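Local atomic coordinates of amidohydrolase 3 domain-containing protein (Pyrococcus horikoshii, PDB entry 3IGH), a protein that is uncharacterised but, as a member of the amidohydrolase family, probably hydrolyses carbon-nitrogen bonds other than peptide bonds in a metal-dependent reaction. Residues G267-R272 against W369-R374; R272-S277 against H314-K319. All coordinates share one frame; numbering follows the deposited sequence. Where two conformers were deposited one is given.

Contact 1 (G267-R272 against W369-R374)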
ATOM      1  N   GLY A 267      12.007  25.620 -16.231  1.00 34.37           N
ATOM      2  CA  GLY A 267      13.206  24.825 -16.477  1.00 28.27           C
ATOM      3  C   GLY A 267      14.289  25.186 -15.482  1.00 35.84           C
ATOM      4  O   GLY A 267      14.022  25.352 -14.285  1.00 29.45           O
ATOM      5  N   SER A 268      15.505  25.367 -15.986  1.00 28.95           N
ATOM      6  CA  SER A 268      16.661  25.599 -15.120  1.00 31.75           C
ATOM      7  C   SER A 268      17.416  26.873 -15.494  1.00 29.50           C
ATOM      8  O   SER A 268      17.312  27.358 -16.619  1.00 31.55           O
ATOM      9  CB  SER A 268      17.604  24.390 -15.190  1.00 35.67           C
ATOM     10  OG  SER A 268      18.108  24.213 -16.510  1.00 51.59           O
ATOM     11  N   LEU A 269      18.181  27.398 -14.544  1.00 28.38           N
ATOM     12  CA  LEU A 269      18.988  28.596 -14.790  1.00 34.71           C
ATOM     13  C   LEU A 269      20.120  28.356 -15.771  1.00 32.49           C
ATOM     14  O   LEU A 269      20.448  29.248 -16.542  1.00 33.30           O
ATOM     15  CB  LEU A 269      19.518  29.193 -13.491  1.00 34.16           C
ATOM     16  CG  LEU A 269      18.435  29.849 -12.636  1.00 33.42           C
ATOM     17  CD1 LEU A 269      18.927  29.971 -11.210  1.00 34.96           C
ATOM     18  CD2 LEU A 269      17.979  31.205 -13.209  1.00 30.43           C
ATOM     19  N   GLY A 270      20.694  27.154 -15.746  1.00 31.99           N
ATOM     20  CA  GLY A 270      21.781  26.785 -16.663  1.00 31.02           C
ATOM     21  C   GLY A 270      21.410  26.922 -18.122  1.00 42.60           C
ATOM     22  O   GLY A 270      22.139  27.534 -18.901  1.00 36.95           O
ATOM     23  N   ALA A 271      20.246  26.380 -18.471  1.00 37.98           N
ATOM     24  CA  ALA A 271      19.748  26.406 -19.836  1.00 39.57           C
ATOM     25  C   ALA A 271      18.975  27.691 -20.146  1.00 35.42           C
ATOM     26  O   ALA A 271      18.520  27.880 -21.281  1.00 37.49           O
ATOM     27  CB  ALA A 271      18.866  25.176 -20.092  1.00 39.68           C
ATOM     28  N   ARG A 272      18.841  28.559 -19.138  1.00 32.05           N
ATOM     29  CA  ARG A 272      18.043  29.800 -19.203  1.00 29.80           C
ATOM     30  C   ARG A 272      16.556  29.533 -19.488  1.00 33.71           C
ATOM     31  O   ARG A 272      15.887  30.311 -20.169  1.00 33.49           O
ATOM     32  CB  ARG A 272      18.629  30.845 -20.180  1.00 32.94           C
ATOM     33  CG  ARG A 272      20.108  31.185 -19.929  1.00 35.29           C
ATOM     34  CD  ARG A 272      20.558  32.387 -20.757  1.00 39.43           C
ATOM     35  NE  ARG A 272      21.982  32.688 -20.591  1.00 44.22           N
ATOM     36  CZ  ARG A 272      22.964  32.078 -21.252  1.00 41.21           C
ATOM     37  NH1 ARG A 272      22.694  31.125 -22.134  1.00 40.59           N
ATOM     38  NH2 ARG A 272      24.226  32.418 -21.023  1.00 41.87           N
ATOM     39  N   TRP A 369      28.362  27.393 -11.108  1.00 32.20           N
ATOM     40  CA  TRP A 369      29.334  28.495 -11.057  1.00 32.14           C
ATOM     41  C   TRP A 369      28.886  29.738 -11.821  1.00 30.87           C
ATOM     42  O   TRP A 369      29.301  30.850 -11.492  1.00 32.82           O
ATOM     43  CB  TRP A 369      30.717  28.036 -11.531  1.00 27.10           C
ATOM     44  CG  TRP A 369      30.746  27.406 -12.917  1.00 26.42           C
ATOM     45  CD1 TRP A 369      30.711  26.070 -13.214  1.00 33.44           C
ATOM     46  CD2 TRP A 369      30.807  28.097 -14.174  1.00 31.75           C
ATOM     47  NE1 TRP A 369      30.760  25.890 -14.583  1.00 30.33           N
ATOM     48  CE2 TRP A 369      30.833  27.117 -15.190  1.00 35.67           C
ATOM     49  CE3 TRP A 369      30.873  29.449 -14.537  1.00 31.43           C
ATOM     50  CZ2 TRP A 369      30.889  27.446 -16.543  1.00 40.11           C
ATOM     51  CZ3 TRP A 369      30.933  29.775 -15.883  1.00 41.22           C
ATOM     52  CH2 TRP A 369      30.937  28.779 -16.869  1.00 42.73           C
ATOM     53  N   TRP A 370      28.012  29.542 -12.809  1.00 30.90           N
ATOM     54  CA  TRP A 370      27.582  30.601 -13.739  1.00 37.00           C
ATOM     55  C   TRP A 370      26.390  31.416 -13.238  1.00 33.55           C
ATOM     56  O   TRP A 370      25.863  32.255 -13.967  1.00 33.17           O
ATOM     57  CB  TRP A 370      27.230  29.972 -15.098  1.00 38.63           C
ATOM     58  CG  TRP A 370      26.693  28.583 -14.940  1.00 42.48           C
ATOM     59  CD1 TRP A 370      27.340  27.409 -15.229  1.00 32.87           C
ATOM     60  CD2 TRP A 370      25.414  28.215 -14.406  1.00 39.04           C
ATOM     61  NE1 TRP A 370      26.538  26.336 -14.915  1.00 40.54           N
ATOM     62  CE2 TRP A 370      25.351  26.802 -14.410  1.00 41.69           C
ATOM     63  CE3 TRP A 370      24.312  28.941 -13.932  1.00 31.72           C
ATOM     64  CZ2 TRP A 370      24.233  26.106 -13.958  1.00 31.43           C
ATOM     65  CZ3 TRP A 370      23.210  28.247 -13.475  1.00 36.56           C
ATOM     66  CH2 TRP A 370      23.177  26.846 -13.495  1.00 36.13           C
ATOM     67  N   ILE A 371      25.961  31.164 -12.004  1.00 31.55           N
ATOM     68  CA  ILE A 371      24.689  31.699 -11.521  1.00 35.10           C
ATOM     69  C   ILE A 371      24.606  33.228 -11.474  1.00 36.45           C
ATOM     70  O   ILE A 371      23.589  33.806 -11.863  1.00 34.55           O
ATOM     71  CB  ILE A 371      24.206  31.014 -10.202  1.00 31.69           C
ATOM     72  CG1 ILE A 371      22.700  31.230 -10.020  1.00 42.16           C
ATOM     73  CG2 ILE A 371      24.988  31.502  -8.970  1.00 35.28           C
ATOM     74  CD1 ILE A 371      22.030  30.156  -9.227  1.00 40.08           C
ATOM     75  N   VAL A 372      25.688  33.880 -11.056  1.00 33.74           N
ATOM     76  CA  VAL A 372      25.696  35.344 -10.973  1.00 33.58           C
ATOM     77  C   VAL A 372      25.674  35.978 -12.372  1.00 32.30           C
ATOM     78  O   VAL A 372      25.133  37.064 -12.550  1.00 37.83           O
ATOM     79  CB  VAL A 372      26.869  35.892 -10.108  1.00 35.91           C
ATOM     80  CG1 VAL A 372      26.779  37.405  -9.946  1.00 40.64           C
ATOM     81  CG2 VAL A 372      26.908  35.221  -8.733  1.00 35.19           C
ATOM     82  N   GLU A 373      26.223  35.287 -13.373  1.00 33.90           N
ATOM     83  CA  GLU A 373      26.095  35.754 -14.759  1.00 37.73           C
ATOM     84  C   GLU A 373      24.644  35.683 -15.255  1.00 39.64           C
ATOM     85  O   GLU A 373      24.179  36.591 -15.946  1.00 35.96           O
ATOM     86  CB  GLU A 373      27.007  34.979 -15.709  1.00 38.13           C
ATOM     87  CG  GLU A 373      28.460  35.440 -15.675  1.00 47.50           C
ATOM     88  CD  GLU A 373      29.149  35.008 -14.406  1.00 56.91           C
ATOM     89  OE1 GLU A 373      29.613  35.891 -13.653  1.00 57.93           O
ATOM     90  OE2 GLU A 373      29.179  33.784 -14.147  1.00 51.49           O
ATOM     91  N   ARG A 374      23.941  34.606 -14.897  1.00 34.06           N
ATOM     92  CA  ARG A 374      22.521  34.453 -15.263  1.00 32.07           C
ATOM     93  C   ARG A 374      21.612  35.537 -14.678  1.00 30.00           C
ATOM     94  O   ARG A 374      20.769  36.096 -15.390  1.00 33.88           O
ATOM     95  CB  ARG A 374      21.984  33.082 -14.840  1.00 29.41           C
ATOM     96  CG  ARG A 374      22.638  31.882 -15.516  1.00 27.82           C
ATOM     97  CD  ARG A 374      22.410  31.842 -17.026  1.00 29.37           C
ATOM     98  NE  ARG A 374      22.899  30.582 -17.600  1.00 32.23           N
ATOM     99  CZ  ARG A 374      24.167  30.350 -17.942  1.00 41.08           C
ATOM    100  NH1 ARG A 374      24.511  29.171 -18.442  1.00 35.20           N
ATOM    101  NH2 ARG A 374      25.096  31.293 -17.783  1.00 33.94           N
TER
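R374, near the end of the short helix 371-375, reaches two successive carbonyls of the facing loop, those of L269 and G270. Its NH1 donates to G270 O over 2.9 Å in a nearly straight bond (163°), with the oxygen in the guanidinium plane and NH1 on a carbonyl lone pair. NE turns to L269 O at 3.0 Å, a more bent bond tilted from the carbonyl plane, and adds a weak second bond to G270 O. The chain bends at chi2 (-64°), which swings CD to within 3.3 Å of L269 O. G270, with no side chain, lies close against W370: its CA sits over one face of the indole, 3.8 Å from the centroid of the six-membered ring, a CH-pi contact offset toward the rim. Beside it, L269 CB meets W370 CZ3 obliquely. The buried, tightly packed part is the apolar pair L269 and I371, whose CD1 atoms touch at 3.7 Å. At the looser margin packing gives way to charge: the R272 guanidinium lies flat on that of R374, planes 24° apart and NH2 atoms 3.5 Å from each other. Such like-charged stacking would be costly alone, but D282 forms salt bridges with both NH2 groups and probably offsets the repulsion. R374 has R272 against one guanidinium face and W370 of its own segment over the opposite one. W370 is the N-cap residue of helix 371-375, and I371 also packs on L425 of helix 425-429. The contact joins this short helix to the loop that leaves the C-terminal end of strand 256-264, a strand of the family's TIM barrel, and precedes helix 294-305.

Contact 2 (R272-S277 against H314-K319); sequences RTALLS and HAIGDK. With SO4 (sulfate ion), chain B.
D318 OD2 is gripped by two groups, the hydroxyl of S277 and the guanidinium of R344, which forms a salt bridge. In the S277 conformer given, OG donates to the syn lone pair of D318 OD2 at 2.6 Å, while S277 N reaches D318 OD1 at 3.1 Å from 29° outside the carboxylate plane; in that conformer one serine meets both oxygens. At the helix start, L275 O takes a weak bond from K319 N and a CA-H...O contact from G317 CA at 3.2 Å. G317, the N-cap residue, brings no side chain into this close approach. K319 CB lies 3.9 Å from L275 CG, and its extended chain runs outward; a water bonds to L276 O and, weakly, to NZ. On the inner side A274 CB packs on I316 CG2 at 3.7 Å. Further in, H314 ND1 donates to sulfate O4 at 2.8 Å; K262, H339 and H67 also bind this probable crystallisation ion, a position consistent with the family's active site. D266 ties both segments, accepting from L275 N, I316 N and G317 N. The loop after strand 256-264 thus packs on the turn from the adjacent parallel strand 310-315 into helix 318-331, at the C-terminal end of the TIM-barrel strands.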
ATOM      1  N   ARG A 272      18.841  28.559 -19.138  1.00 32.05           N
ATOM      2  CA  ARG A 272      18.043  29.800 -19.203  1.00 29.80           C
ATOM      3  C   ARG A 272      16.556  29.533 -19.488  1.00 33.71           C
ATOM      4  O   ARG A 272      15.887  30.311 -20.169  1.00 33.49           O
ATOM      5  CB  ARG A 272      18.629  30.845 -20.180  1.00 32.94           C
ATOM      6  CG  ARG A 272      20.108  31.185 -19.929  1.00 35.29           C
ATOM      7  CD  ARG A 272      20.558  32.387 -20.757  1.00 39.43           C
ATOM      8  NE  ARG A 272      21.982  32.688 -20.591  1.00 44.22           N
ATOM      9  CZ  ARG A 272      22.964  32.078 -21.252  1.00 41.21           C
ATOM     10  NH1 ARG A 272      22.694  31.125 -22.134  1.00 40.59           N
ATOM     11  NH2 ARG A 272      24.226  32.418 -21.023  1.00 41.87           N
ATOM     12  N   THR A 273      16.051  28.433 -18.939  1.00 35.86           N
ATOM     13  CA  THR A 273      14.653  28.054 -19.103  1.00 31.76           C
ATOM     14  C   THR A 273      13.851  28.252 -17.819  1.00 30.09           C
ATOM     15  O   THR A 273      12.622  28.108 -17.818  1.00 33.98           O
ATOM     16  CB  THR A 273      14.517  26.614 -19.638  1.00 29.34           C
ATOM     17  OG1 THR A 273      15.344  25.734 -18.864  1.00 31.25           O
ATOM     18  CG2 THR A 273      14.957  26.550 -21.098  1.00 37.63           C
ATOM     19  N   ALA A 274      14.547  28.613 -16.738  1.00 27.79           N
ATOM     20  CA  ALA A 274      13.904  29.014 -15.498  1.00 30.71           C
ATOM     21  C   ALA A 274      13.207  30.347 -15.719  1.00 35.07           C
ATOM     22  O   ALA A 274      13.753  31.237 -16.381  1.00 33.44           O
ATOM     23  CB  ALA A 274      14.913  29.112 -14.354  1.00 28.56           C
ATOM     24  N   LEU A 275      12.003  30.478 -15.172  1.00 35.32           N
ATOM     25  CA  LEU A 275      11.141  31.624 -15.482  1.00 28.91           C
ATOM     26  C   LEU A 275      11.345  32.790 -14.525  1.00 30.45           C
ATOM     27  O   LEU A 275      11.004  32.710 -13.346  1.00 31.17           O
ATOM     28  CB  LEU A 275       9.665  31.190 -15.502  1.00 31.88           C
ATOM     29  CG  LEU A 275       8.639  32.234 -15.963  1.00 32.07           C
ATOM     30  CD1 LEU A 275       8.844  32.585 -17.437  1.00 40.00           C
ATOM     31  CD2 LEU A 275       7.235  31.692 -15.730  1.00 33.85           C
ATOM     32  N   LEU A 276      11.876  33.884 -15.061  1.00 30.03           N
ATOM     33  CA  LEU A 276      12.230  35.065 -14.278  1.00 31.40           C
ATOM     34  C   LEU A 276      11.220  36.203 -14.501  1.00 28.97           C
ATOM     35  O   LEU A 276      10.535  36.217 -15.520  1.00 35.18           O
ATOM     36  CB  LEU A 276      13.634  35.547 -14.687  1.00 27.90           C
ATOM     37  CG  LEU A 276      14.801  34.550 -14.728  1.00 34.20           C
ATOM     38  CD1 LEU A 276      16.129  35.250 -15.002  1.00 33.17           C
ATOM     39  CD2 LEU A 276      14.881  33.780 -13.430  1.00 30.63           C
ATOM     40  N   SER A 277      11.138  37.144 -13.558  1.00 30.85           N
ATOM     41  CA  SER A 277      10.260  38.307 -13.719  0.50 38.00           C
ATOM     42  C   SER A 277      10.876  39.412 -14.598  1.00 45.37           C
ATOM     43  O   SER A 277      10.165  40.305 -15.069  1.00 44.33           O
ATOM     44  CB  SER A 277       9.818  38.863 -12.361  0.50 35.13           C
ATOM     45  OG  SER A 277      10.924  39.088 -11.508  0.50 35.03           O
ATOM     46  N   HIS A 314       8.199  21.874  -8.906  1.00 28.37           N
ATOM     47  CA  HIS A 314       9.491  22.452  -9.296  1.00 28.45           C
ATOM     48  C   HIS A 314       9.289  23.926  -9.649  1.00 32.86           C
ATOM     49  O   HIS A 314       8.485  24.253 -10.530  1.00 32.41           O
ATOM     50  CB  HIS A 314      10.001  21.653 -10.503  1.00 29.02           C
ATOM     51  CG  HIS A 314      11.139  22.280 -11.261  1.00 33.22           C
ATOM     52  ND1 HIS A 314      12.345  21.635 -11.440  1.00 39.22           N
ATOM     53  CD2 HIS A 314      11.232  23.443 -11.953  1.00 35.65           C
ATOM     54  CE1 HIS A 314      13.140  22.387 -12.179  1.00 38.97           C
ATOM     55  NE2 HIS A 314      12.495  23.496 -12.493  1.00 37.40           N
ATOM     56  N   ALA A 315      10.023  24.803  -8.970  1.00 30.89           N
ATOM     57  CA  ALA A 315      10.084  26.229  -9.327  1.00 30.55           C
ATOM     58  C   ALA A 315      11.488  26.766  -9.063  1.00 29.62           C
ATOM     59  O   ALA A 315      11.896  26.897  -7.917  1.00 28.56           O
ATOM     60  CB  ALA A 315       9.054  27.033  -8.539  1.00 25.81           C
ATOM     61  N   ILE A 316      12.218  27.071 -10.130  1.00 30.41           N
ATOM     62  CA  ILE A 316      13.581  27.589 -10.001  1.00 31.37           C
ATOM     63  C   ILE A 316      13.569  29.127 -10.088  1.00 28.34           C
ATOM     64  O   ILE A 316      14.047  29.809  -9.183  1.00 31.17           O
ATOM     65  CB  ILE A 316      14.534  26.888 -11.019  1.00 30.47           C
ATOM     66  CG1 ILE A 316      14.747  25.438 -10.573  1.00 26.08           C
ATOM     67  CG2 ILE A 316      15.895  27.591 -11.103  1.00 27.64           C
ATOM     68  CD1 ILE A 316      15.708  24.618 -11.428  1.00 33.24           C
ATOM     69  N   GLY A 317      12.989  29.666 -11.155  1.00 28.12           N
ATOM     70  CA  GLY A 317      12.923  31.119 -11.341  1.00 30.70           C
ATOM     71  C   GLY A 317      11.957  31.783 -10.381  1.00 33.61           C
ATOM     72  O   GLY A 317      11.073  31.124  -9.815  1.00 30.25           O
ATOM     73  N   ASP A 318      12.119  33.090 -10.184  1.00 30.66           N
ATOM     74  CA  ASP A 318      11.276  33.803  -9.227  1.00 32.34           C
ATOM     75  C   ASP A 318       9.835  33.971  -9.720  1.00 31.33           C
ATOM     76  O   ASP A 318       8.903  33.972  -8.915  1.00 33.17           O
ATOM     77  CB  ASP A 318      11.886  35.154  -8.834  1.00 32.04           C
ATOM     78  CG  ASP A 318      11.860  36.161  -9.962  1.00 35.26           C
ATOM     79  OD1 ASP A 318      12.494  35.929 -11.018  1.00 33.11           O
ATOM     80  OD2 ASP A 318      11.186  37.191  -9.788  1.00 32.80           O
ATOM     81  N   LYS A 319       9.649  34.093 -11.033  1.00 31.11           N
ATOM     82  CA  LYS A 319       8.286  34.151 -11.582  1.00 35.76           C
ATOM     83  C   LYS A 319       7.614  32.777 -11.522  1.00 32.51           C
ATOM     84  O   LYS A 319       6.417  32.681 -11.275  1.00 34.57           O
ATOM     85  CB  LYS A 319       8.264  34.694 -13.010  1.00 32.12           C
ATOM     86  CG  LYS A 319       6.863  35.001 -13.524  1.00 36.21           C
ATOM     87  CD  LYS A 319       6.894  35.651 -14.901  1.00 38.87           C
ATOM     88  CE  LYS A 319       5.599  36.420 -15.141  1.00 54.22           C
ATOM     89  NZ  LYS A 319       5.644  37.206 -16.406  1.00 61.51           N
TER
HETATM   90  S   SO4 B   1      13.875  18.376 -10.932  1.00 55.65           S
HETATM   91  O1  SO4 B   1      13.762  16.985 -10.543  1.00 45.31           O
HETATM   92  O2  SO4 B   1      15.214  18.848 -10.617  1.00 62.11           O
HETATM   93  O3  SO4 B   1      13.681  18.486 -12.371  1.00 61.71           O
HETATM   94  O4  SO4 B   1      12.890  19.170 -10.187  1.00 50.26           O
HETATM   95  O   HOH W   1       8.920  37.613 -17.094  1.00 42.69           O

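Overall arrangement
Both contacts draw on the loop after strand 256-264, and R272 belongs to both: contact 2 is nested within the chain span that contact 1 closes, with centres about 10 Å apart. They join directly through S268 O and T273 N, 2.9 Å apart and probably hydrogen-bonded, and through G267 O and H314 NE2. Contact 1 is partly buried and holds a short helix by arginine-to-carbonyl bonds, stacked cations and an indole face. Contact 2 is largely buried, though exposed at S277 and K319, and pairs a carboxylate with a serine at the start of a long helix, while its inner end leads from H314 to the sulfate.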